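Local coordinates for protein transcription termination factor FttA (Pyrococcus horikoshii, PDB 3AF5) that probably terminates archaeal transcription by cutting nascent RNA as a zinc-dependent endonuclease and 5'-3' exonuclease of the metallo-beta-lactamase superfamily, at residues Glu387-Glu392 against Glu612-Val617. Sequence-based numbering, arbitrary orientation.
Sequences ETLVME and ERIITV. With ZN (zinc ion), chain M.
Parallel pairing of strands 388-392 and 613-617 joins the N-terminal and C-terminal parts of the metallo-beta-lactamase fold within one mixed sheet. The strand directions differ by 22°, and the bonds follow a parallel ladder: Leu-389 N donates to Arg-613 O (2.9 Å), Leu-389 O accepts from Ile-615 N (2.7 Å), Met-391 N donates to Ile-615 O, and Met-391 O accepts from Val-617 N. Before the ladder, Glu-387 O takes the N-H of Arg-613 and, weakly, that of Glu-612.

At this end a zinc ion distinct from the two of the nuclease site bridges Glu-387 OE1 (2.0 Å) and Glu-612 OE2 (2.3 Å). These oxygens lie 3.2 Å apart, and the shared metal probably offsets their repulsion. Glu-387 OE2, weakly bonded to His-360 ND1, forms a salt bridge with Arg-613 NH2 at 3.3 Å, the carboxylate and guanidinium planes turned 68° apart. A bend at chi3 (48°) turns the arginine's end toward strand 388-392, beside Glu-387, and its NE donates to Thr-388 OG1, which sits tilted from the guanidinium plane.

On the Leu-389 face, Met-391 SD lies against Ile-614 CG2 (3.9 Å); both side chains pack on Val-604 of helix 597-606 and Ile-631 of helix 621-635. On the other face, Val-390 CG1 meets Val-617 CG2 (3.9 Å). Farther along, Glu-392 OE2 is hydrogen-bonded to Phe-368 N and His-594 ND1, and OE1 to Thr-394 OG1, fixing the carboxylate beside zinc ligand Asp-367. With zinc ligand His-618 directly after Val-617, the paired strand ends lead into the dinuclear zinc site characteristic of metallo-beta-lactamase nucleases.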
ATOM      1  N   GLU A 387     -12.634  13.704 -15.659  1.00 40.68           N
ATOM      2  CA  GLU A 387     -12.926  13.403 -17.055  1.00 40.32           C
ATOM      3  C   GLU A 387     -12.717  11.914 -17.371  1.00 38.36           C
ATOM      4  O   GLU A 387     -13.616  11.265 -17.907  1.00 37.49           O
ATOM      5  CB  GLU A 387     -12.065  14.267 -17.994  1.00 39.71           C
ATOM      6  CG  GLU A 387     -12.115  13.827 -19.457  1.00 43.91           C
ATOM      7  CD  GLU A 387     -11.320  14.743 -20.404  1.00 48.29           C
ATOM      8  OE1 GLU A 387     -11.914  15.687 -20.979  1.00 49.16           O
ATOM      9  OE2 GLU A 387     -10.096  14.525 -20.573  1.00 49.45           O
ATOM     10  N   THR A 388     -11.556  11.370 -17.009  1.00 36.20           N
ATOM     11  CA  THR A 388     -11.235   9.972 -17.315  1.00 34.53           C
ATOM     12  C   THR A 388     -11.078   9.018 -16.130  1.00 34.18           C
ATOM     13  O   THR A 388     -10.289   9.262 -15.217  1.00 34.83           O
ATOM     14  CB  THR A 388      -9.934   9.894 -18.142  1.00 35.76           C
ATOM     15  OG1 THR A 388     -10.078  10.677 -19.339  1.00 35.71           O
ATOM     16  CG2 THR A 388      -9.607   8.441 -18.501  1.00 33.65           C
ATOM     17  N   LEU A 389     -11.809   7.912 -16.167  1.00 32.62           N
ATOM     18  CA  LEU A 389     -11.729   6.915 -15.109  1.00 31.90           C
ATOM     19  C   LEU A 389     -11.073   5.621 -15.587  1.00 31.48           C
ATOM     20  O   LEU A 389     -11.575   4.970 -16.504  1.00 31.23           O
ATOM     21  CB  LEU A 389     -13.121   6.579 -14.582  1.00 30.82           C
ATOM     22  CG  LEU A 389     -13.144   5.524 -13.470  1.00 32.41           C
ATOM     23  CD1 LEU A 389     -12.492   6.099 -12.207  1.00 31.32           C
ATOM     24  CD2 LEU A 389     -14.590   5.103 -13.181  1.00 31.59           C
ATOM     25  N   VAL A 390      -9.943   5.266 -14.977  1.00 31.12           N
ATOM     26  CA  VAL A 390      -9.239   4.022 -15.303  1.00 30.26           C
ATOM     27  C   VAL A 390      -9.607   3.074 -14.165  1.00 29.25           C
ATOM     28  O   VAL A 390      -9.289   3.354 -13.009  1.00 28.17           O
ATOM     29  CB  VAL A 390      -7.697   4.205 -15.313  1.00 31.66           C
ATOM     30  CG1 VAL A 390      -7.027   2.879 -15.658  1.00 31.52           C
ATOM     31  CG2 VAL A 390      -7.290   5.278 -16.330  1.00 31.33           C
ATOM     32  N   MET A 391     -10.278   1.968 -14.478  1.00 27.84           N
ATOM     33  CA  MET A 391     -10.695   1.032 -13.439  1.00 29.08           C
ATOM     34  C   MET A 391     -10.316  -0.426 -13.727  1.00 29.50           C
ATOM     35  O   MET A 391     -10.095  -0.800 -14.875  1.00 30.72           O
ATOM     36  CB  MET A 391     -12.209   1.141 -13.236  1.00 30.84           C
ATOM     37  CG  MET A 391     -13.031   0.515 -14.351  1.00 31.94           C
ATOM     38  SD  MET A 391     -14.801   0.880 -14.215  1.00 33.45           S
ATOM     39  CE  MET A 391     -15.246  -0.133 -12.794  1.00 31.96           C
ATOM     40  N   GLU A 392     -10.248  -1.235 -12.669  1.00 28.00           N
ATOM     41  CA  GLU A 392      -9.905  -2.645 -12.764  1.00 28.78           C
ATOM     42  C   GLU A 392     -11.074  -3.495 -13.279  1.00 29.48           C
ATOM     43  O   GLU A 392     -12.236  -3.104 -13.191  1.00 29.68           O
ATOM     44  CB  GLU A 392      -9.470  -3.166 -11.395  1.00 32.04           C
ATOM     45  CG  GLU A 392     -10.584  -3.194 -10.330  1.00 34.35           C
ATOM     46  CD  GLU A 392     -10.462  -4.399  -9.396  1.00 36.44           C
ATOM     47  OE1 GLU A 392     -10.615  -5.545  -9.872  1.00 37.14           O
ATOM     48  OE2 GLU A 392     -10.197  -4.210  -8.189  1.00 38.12           O
ATOM     49  N   GLU A 612     -16.415  11.274 -18.525  1.00 44.52           N
ATOM     50  CA  GLU A 612     -16.698  11.362 -19.951  1.00 47.51           C
ATOM     51  C   GLU A 612     -16.099  10.170 -20.674  1.00 45.11           C
ATOM     52  O   GLU A 612     -16.456   9.868 -21.811  1.00 44.73           O
ATOM     53  CB  GLU A 612     -16.119  12.658 -20.534  1.00 53.33           C
ATOM     54  CG  GLU A 612     -16.919  13.909 -20.168  1.00 62.24           C
ATOM     55  CD  GLU A 612     -16.225  15.214 -20.561  1.00 67.90           C
ATOM     56  OE1 GLU A 612     -16.888  16.280 -20.488  1.00 69.87           O
ATOM     57  OE2 GLU A 612     -15.025  15.177 -20.933  1.00 70.09           O
ATOM     58  N   ARG A 613     -15.194   9.482 -19.992  1.00 42.94           N
ATOM     59  CA  ARG A 613     -14.522   8.331 -20.566  1.00 40.66           C
ATOM     60  C   ARG A 613     -14.092   7.332 -19.490  1.00 38.60           C
ATOM     61  O   ARG A 613     -13.672   7.724 -18.406  1.00 39.38           O
ATOM     62  CB  ARG A 613     -13.316   8.839 -21.361  1.00 41.53           C
ATOM     63  CG  ARG A 613     -12.284   7.815 -21.697  1.00 44.72           C
ATOM     64  CD  ARG A 613     -11.301   8.370 -22.714  1.00 50.71           C
ATOM     65  NE  ARG A 613     -10.807   9.703 -22.371  1.00 54.58           N
ATOM     66  CZ  ARG A 613     -11.111  10.807 -23.050  1.00 56.98           C
ATOM     67  NH1 ARG A 613     -11.908  10.730 -24.108  1.00 58.09           N
ATOM     68  NH2 ARG A 613     -10.614  11.983 -22.681  1.00 56.27           N
ATOM     69  N   ILE A 614     -14.216   6.041 -19.782  1.00 36.32           N
ATOM     70  CA  ILE A 614     -13.797   5.003 -18.839  1.00 34.49           C
ATOM     71  C   ILE A 614     -12.879   3.985 -19.528  1.00 34.56           C
ATOM     72  O   ILE A 614     -13.206   3.459 -20.599  1.00 33.94           O
ATOM     73  CB  ILE A 614     -15.008   4.254 -18.238  1.00 31.56           C
ATOM     74  CG1 ILE A 614     -15.762   5.172 -17.271  1.00 32.42           C
ATOM     75  CG2 ILE A 614     -14.540   3.003 -17.508  1.00 30.15           C
ATOM     76  CD1 ILE A 614     -17.102   4.596 -16.777  1.00 29.83           C
ATOM     77  N   ILE A 615     -11.736   3.713 -18.909  1.00 33.60           N
ATOM     78  CA  ILE A 615     -10.775   2.756 -19.454  1.00 34.52           C
ATOM     79  C   ILE A 615     -10.640   1.537 -18.544  1.00 34.58           C
ATOM     80  O   ILE A 615     -10.212   1.658 -17.401  1.00 36.20           O
ATOM     81  CB  ILE A 615      -9.411   3.431 -19.638  1.00 34.19           C
ATOM     82  CG1 ILE A 615      -9.577   4.600 -20.603  1.00 35.76           C
ATOM     83  CG2 ILE A 615      -8.396   2.454 -20.183  1.00 32.78           C
ATOM     84  CD1 ILE A 615      -8.354   5.441 -20.736  1.00 43.29           C
ATOM     85  N   THR A 616     -11.019   0.368 -19.050  1.00 34.01           N
ATOM     86  CA  THR A 616     -10.948  -0.857 -18.260  1.00 33.94           C
ATOM     87  C   THR A 616      -9.602  -1.566 -18.376  1.00 34.41           C
ATOM     88  O   THR A 616      -9.094  -1.804 -19.481  1.00 35.43           O
ATOM     89  CB  THR A 616     -12.034  -1.855 -18.676  1.00 34.54           C
ATOM     90  OG1 THR A 616     -11.825  -2.229 -20.041  1.00 33.56           O
ATOM     91  CG2 THR A 616     -13.419  -1.243 -18.509  1.00 33.68           C
ATOM     92  N   VAL A 617      -9.043  -1.925 -17.228  1.00 31.42           N
ATOM     93  CA  VAL A 617      -7.752  -2.592 -17.179  1.00 29.51           C
ATOM     94  C   VAL A 617      -7.750  -3.633 -16.077  1.00 30.53           C
ATOM     95  O   VAL A 617      -8.777  -3.910 -15.458  1.00 31.35           O
ATOM     96  CB  VAL A 617      -6.624  -1.604 -16.829  1.00 28.09           C
ATOM     97  CG1 VAL A 617      -6.544  -0.499 -17.849  1.00 24.39           C
ATOM     98  CG2 VAL A 617      -6.866  -1.045 -15.428  1.00 23.74           C
TER
HETATM   99 ZN    ZN M 663     -13.493  16.509 -21.940  1.00149.12          ZN